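Local coordinates for fatty acid synthase 1, isoform A (Drosophila melanogaster, PDB 6FN6), which probably builds long-chain saturated fatty acids from acetyl-CoA and malonyl-CoA with NADPH, this chain being its dehydratase, enoylreductase and ketoreductase region, at residues I711-G716 against L783-L788; T734-V739 against E757-N762. All blocks are in the same frame, centred on the assembly; numbering follows the deposited sequence.

In the fold
Both contacts belong to one six-stranded parallel sheet, and their centres lie about 10 Å apart. Across it the strands run 760-762, 734-739, 710-713, 781-786, 804-808 and 830-833, so contact 2 joins an edge strand to its neighbour and contact 1 joins the two central strands. Backbone bonds between strands 710-713 and 734-739 link the contacts directly. Along the chain contact 2 is nested within the loop that contact 1 closes. The strand order 3-2-1-4-5-6 is that of a Rossmann fold, consistent with the nucleotide-binding part of the enoylreductase; a GxGxxG-like sequence begins at Gly716, just after strand 710-713.

Contact 1. Residues I711-G716 against L783-L788; sequences ILIHAG and LVLNSL
The imidazole of His714 meets Leu788 face-on: Leu788 CD2 lies 3.8 Å from the centroid of the His714 ring and 5° off its normal, a CH-pi contact between side chains that cross at about a right angle. Leu712 CG covers the opposite face, nearer the rim. At the ring edge, His714 CD2 comes within 3.1 Å of Asn786 OD1, with ring and amide planes 67° apart. The same OD1 of Asn786 accepts from Leu788 N at 3.0 Å, the donor sitting above the carbonyl plane; this Asx turn helps to place the leucine over the ring. Outside partners fix both polar groups: Thr738 OG1 and Ser796 OG bond to the two His714 nitrogens, and Glu808 to Asn786 ND2.

The strands run parallel, tied by hydrogen bonds from Leu712 N to Leu783 O (2.9 Å), Leu785 N to Leu712 O and His714 N to Leu785 O. Ile711, Ile713, Leu783 and Leu785 line one face; Leu712 and Val784 lie side by side on the other. Ile711 CG1, anti to the backbone N (chi1 -173°), reaches Leu783 CB. This is the central strand pair of a Rossmann fold, leading into a turn whose sequence from Gly716 fits the glycine-rich motif of such folds.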
loop_
_atom_site.group_PDB
_atom_site.type_symbol
_atom_site.label_atom_id
_atom_site.label_comp_id
_atom_site.label_asym_id
_atom_site.label_seq_id
_atom_site.Cartn_x
_atom_site.Cartn_y
_atom_site.Cartn_z
ATOM N N ILE A 711 5.631 4.090 21.802
ATOM C CA ILE A 711 5.023 4.890 20.741
ATOM C C ILE A 711 6.055 5.783 20.060
ATOM O O ILE A 711 6.894 6.402 20.716
ATOM C CB ILE A 711 3.858 5.737 21.283
ATOM C CG1 ILE A 711 3.134 6.433 20.127
ATOM C CG2 ILE A 711 4.366 6.779 22.275
ATOM C CD1 ILE A 711 1.757 6.960 20.489
ATOM N N LEU A 712 5.962 5.859 18.737
ATOM C CA LEU A 712 6.823 6.728 17.946
ATOM C C LEU A 712 6.058 7.980 17.550
ATOM O O LEU A 712 5.157 7.923 16.712
ATOM C CB LEU A 712 7.331 6.001 16.698
ATOM C CG LEU A 712 8.142 6.844 15.706
ATOM C CD1 LEU A 712 9.394 7.402 16.362
ATOM C CD2 LEU A 712 8.499 6.031 14.471
ATOM N N ILE A 713 6.412 9.103 18.169
ATOM C CA ILE A 713 5.785 10.386 17.871
ATOM C C ILE A 713 6.695 11.201 16.962
ATOM O O ILE A 713 7.702 11.751 17.413
ATOM C CB ILE A 713 5.475 11.193 19.150
ATOM C CG1 ILE A 713 4.848 10.309 20.232
ATOM C CG2 ILE A 713 4.584 12.380 18.822
ATOM C CD1 ILE A 713 3.469 9.810 19.906
ATOM N N HIS A 714 6.344 11.281 15.685
ATOM C CA HIS A 714 7.103 12.099 14.749
ATOM C C HIS A 714 6.823 13.578 14.996
ATOM O O HIS A 714 5.804 13.935 15.589
ATOM C CB HIS A 714 6.758 11.730 13.305
ATOM C CG HIS A 714 7.497 10.534 12.791
ATOM N ND1 HIS A 714 8.821 10.291 13.093
ATOM C CD2 HIS A 714 7.100 9.514 11.995
ATOM C CE1 HIS A 714 9.206 9.175 12.503
ATOM N NE2 HIS A 714 8.181 8.683 11.831
ATOM N N ALA A 715 7.746 14.431 14.557
ATOM C CA ALA A 715 7.619 15.875 14.730
ATOM C C ALA A 715 7.400 16.219 16.197
ATOM O O ALA A 715 6.430 16.888 16.550
ATOM C CB ALA A 715 6.476 16.413 13.881
ATOM N N GLY A 716 8.317 15.764 17.043
ATOM C CA GLY A 716 8.183 15.929 18.477
ATOM C C GLY A 716 7.939 17.354 18.933
ATOM O O GLY A 716 7.011 17.617 19.696
ATOM N N LEU A 783 2.627 1.769 18.645
ATOM C CA LEU A 783 1.885 2.799 17.930
ATOM C C LEU A 783 2.831 3.759 17.228
ATOM O O LEU A 783 3.942 4.012 17.696
ATOM C CB LEU A 783 0.979 3.592 18.875
ATOM C CG LEU A 783 0.073 2.828 19.838
ATOM C CD1 LEU A 783 0.623 2.927 21.250
ATOM C CD2 LEU A 783 -1.350 3.349 19.772
ATOM N N VAL A 784 2.370 4.296 16.105
ATOM C CA VAL A 784 3.089 5.339 15.396
ATOM C C VAL A 784 2.119 6.473 15.105
ATOM O O VAL A 784 1.088 6.269 14.462
ATOM C CB VAL A 784 3.726 4.810 14.095
ATOM C CG1 VAL A 784 4.477 5.922 13.368
ATOM C CG2 VAL A 784 4.653 3.644 14.393
ATOM N N LEU A 785 2.447 7.664 15.594
ATOM C CA LEU A 785 1.700 8.865 15.248
ATOM C C LEU A 785 2.483 9.612 14.182
ATOM O O LEU A 785 3.477 10.272 14.482
ATOM C CB LEU A 785 1.474 9.747 16.475
ATOM C CG LEU A 785 0.611 10.993 16.257
ATOM C CD1 LEU A 785 -0.818 10.613 15.879
ATOM C CD2 LEU A 785 0.628 11.878 17.495
ATOM N N ASN A 786 2.033 9.500 12.936
ATOM C CA ASN A 786 2.811 9.975 11.796
ATOM C C ASN A 786 2.218 11.217 11.121
ATOM O O ASN A 786 1.018 11.278 10.845
ATOM C CB ASN A 786 2.942 8.857 10.762
ATOM C CG ASN A 786 3.846 9.233 9.610
ATOM O OD1 ASN A 786 4.927 9.785 9.811
ATOM N ND2 ASN A 786 3.408 8.939 8.393
ATOM N N SER A 787 3.081 12.198 10.863
ATOM C CA SER A 787 2.730 13.361 10.053
ATOM C C SER A 787 3.741 13.526 8.915
ATOM O O SER A 787 3.707 14.513 8.181
ATOM C CB SER A 787 2.676 14.633 10.902
ATOM O OG SER A 787 3.902 14.850 11.580
ATOM N N LEU A 788 4.651 12.563 8.792
ATOM C CA LEU A 788 5.630 12.544 7.708
ATOM C C LEU A 788 5.042 11.812 6.505
ATOM O O LEU A 788 3.985 11.186 6.613
ATOM C CB LEU A 788 6.928 11.870 8.170
ATOM C CG LEU A 788 7.967 12.756 8.869
ATOM C CD1 LEU A 788 7.335 13.663 9.918
ATOM C CD2 LEU A 788 9.043 11.891 9.502
#

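Contact 2. Residues T734-V739 against E757-N762; sequences TVFTTV and ERNIGN
Thr737 bonds twice to the neighbouring strand: its N donates to Asn759 O at 2.8 Å, nearly straight at 172°, and its O accepts from Gly761 N at 2.7 Å. Because the two partners flank Ile760, these bonds set the parallel register, pairing Thr737 with Ile760. Farther along, Val739 N donates to Gly761 O at 3.2 Å.

The fourth bond comes from a side chain. Asn759 ND2 donates to Val735 O at 3.0 Å, the nitrogen standing 43° out of the carbonyl plane, and so continues the pairing back beyond the start of the short strand 760-762. The same amide leans over the Phe736 ring, with the two planes 32° apart; its ND2 lies 3.7 Å above the ring plane, displaced toward the rim, while Asn759 CG approaches Phe736 CE1 at 3.4 Å. With CG anti to its carbonyl carbon, the Asn759 amide is carried toward Val735 and Phe736. An alanine here would probably leave Val735 O without this donor and open a gap against the face of Phe736.

Packing continues with Thr738 CG2 against the backbone of Gly761. On the other face, Val739 CG2 meets Ile760 CG2 at 3.8 Å, and Thr737 lies alongside Ile760. Helix 742-751 covers that face, its Leu748 touching Val739 and its Leu749 touching Ile760; Ile725 of helix 719-731 touches Thr737. Strand 734-739, helix 742-751 and strand 760-762 thus form a beta-alpha-beta crossover, the unit that ends at the edge of this Rossmann-type sheet.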
loop_
_atom_site.group_PDB
_atom_site.type_symbol
_atom_site.label_atom_id
_atom_site.label_comp_id
_atom_site.label_asym_id
_atom_site.label_seq_id
_atom_site.Cartn_x
_atom_site.Cartn_y
_atom_site.Cartn_z
ATOM N N THR A 734 6.559 4.346 26.718
ATOM C CA THR A 734 7.909 4.667 26.280
ATOM C C THR A 734 7.806 5.432 24.964
ATOM O O THR A 734 7.143 4.987 24.025
ATOM C CB THR A 734 8.771 3.402 26.114
ATOM O OG1 THR A 734 9.002 2.806 27.398
ATOM C CG2 THR A 734 10.111 3.729 25.458
ATOM N N VAL A 735 8.452 6.591 24.907
ATOM C CA VAL A 735 8.308 7.480 23.767
ATOM C C VAL A 735 9.581 7.573 22.933
ATOM O O VAL A 735 10.676 7.786 23.454
ATOM C CB VAL A 735 7.862 8.882 24.237
ATOM C CG1 VAL A 735 7.880 9.873 23.089
ATOM C CG2 VAL A 735 6.476 8.819 24.847
ATOM N N PHE A 736 9.410 7.398 21.626
ATOM C CA PHE A 736 10.439 7.722 20.646
ATOM C C PHE A 736 9.962 8.939 19.849
ATOM O O PHE A 736 8.767 9.086 19.598
ATOM C CB PHE A 736 10.707 6.536 19.719
ATOM C CG PHE A 736 11.322 5.352 20.412
ATOM C CD1 PHE A 736 12.699 5.226 20.508
ATOM C CD2 PHE A 736 10.524 4.364 20.970
ATOM C CE1 PHE A 736 13.269 4.137 21.149
ATOM C CE2 PHE A 736 11.089 3.275 21.612
ATOM C CZ PHE A 736 12.462 3.162 21.701
ATOM N N THR A 737 10.882 9.823 19.476
ATOM C CA THR A 737 10.511 10.991 18.681
ATOM C C THR A 737 11.573 11.376 17.666
ATOM O O THR A 737 12.666 10.810 17.638
ATOM C CB THR A 737 10.237 12.228 19.568
ATOM O OG1 THR A 737 11.421 12.569 20.304
ATOM C CG2 THR A 737 9.104 11.957 20.528
ATOM N N THR A 738 11.225 12.348 16.829
ATOM C CA THR A 738 12.150 12.906 15.856
ATOM C C THR A 738 12.044 14.431 15.864
ATOM O O THR A 738 11.018 14.987 16.259
ATOM C CB THR A 738 11.874 12.362 14.445
ATOM O OG1 THR A 738 10.481 12.497 14.137
ATOM C CG2 THR A 738 12.270 10.894 14.360
ATOM N N VAL A 739 13.108 15.101 15.431
ATOM C CA VAL A 739 13.158 16.561 15.438
ATOM C C VAL A 739 13.821 17.084 14.171
ATOM O O VAL A 739 14.618 16.388 13.541
ATOM C CB VAL A 739 13.896 17.089 16.680
ATOM C CG1 VAL A 739 13.097 16.800 17.939
ATOM C CG2 VAL A 739 15.296 16.486 16.770
ATOM N N GLU A 757 17.675 10.712 25.350
ATOM C CA GLU A 757 18.378 11.179 24.154
ATOM C C GLU A 757 18.472 10.049 23.131
ATOM O O GLU A 757 18.416 10.280 21.922
ATOM C CB GLU A 757 19.783 11.681 24.497
ATOM C CG GLU A 757 19.815 12.898 25.399
ATOM C CD GLU A 757 21.224 13.273 25.813
ATOM O OE1 GLU A 757 22.179 12.625 25.331
ATOM O OE2 GLU A 757 21.377 14.198 26.639
ATOM N N ARG A 758 18.619 8.826 23.636
ATOM C CA ARG A 758 18.651 7.626 22.805
ATOM C C ARG A 758 17.404 7.508 21.938
ATOM O O ARG A 758 17.423 6.861 20.890
ATOM C CB ARG A 758 18.781 6.381 23.688
ATOM C CG ARG A 758 20.101 6.266 24.431
ATOM C CD ARG A 758 20.093 5.080 25.386
ATOM N NE ARG A 758 19.893 3.801 24.707
ATOM C CZ ARG A 758 20.863 3.073 24.162
ATOM N NH1 ARG A 758 22.122 3.487 24.204
ATOM N NH2 ARG A 758 20.571 1.922 23.573
ATOM N N ASN A 759 16.318 8.129 22.386
ATOM C CA ASN A 759 15.020 7.980 21.744
ATOM C C ASN A 759 14.646 9.148 20.828
ATOM O O ASN A 759 13.510 9.219 20.363
ATOM C CB ASN A 759 13.942 7.798 22.816
ATOM C CG ASN A 759 14.012 6.435 23.485
ATOM O OD1 ASN A 759 14.950 5.671 23.263
ATOM N ND2 ASN A 759 13.024 6.132 24.318
ATOM N N ILE A 760 15.584 10.055 20.569
ATOM C CA ILE A 760 15.320 11.181 19.672
ATOM C C ILE A 760 16.063 11.005 18.353
ATOM O O ILE A 760 17.286 11.121 18.296
ATOM C CB ILE A 760 15.705 12.523 20.324
ATOM C CG1 ILE A 760 14.965 12.698 21.654
ATOM C CG2 ILE A 760 15.405 13.683 19.372
ATOM C CD1 ILE A 760 15.296 13.986 22.392
ATOM N N GLY A 761 15.308 10.766 17.287
ATOM C CA GLY A 761 15.886 10.600 15.967
ATOM C C GLY A 761 15.795 11.870 15.146
ATOM O O GLY A 761 15.422 12.927 15.656
ATOM N N ASN A 762 16.127 11.765 13.865
ATOM C CA ASN A 762 16.112 12.920 12.980
ATOM C C ASN A 762 14.960 12.794 11.989
ATOM O O ASN A 762 14.785 11.755 11.355
ATOM C CB ASN A 762 17.450 13.048 12.248
ATOM C CG ASN A 762 17.485 14.222 11.293
ATOM O OD1 ASN A 762 16.626 15.104 11.339
ATOM N ND2 ASN A 762 18.493 14.247 10.428
#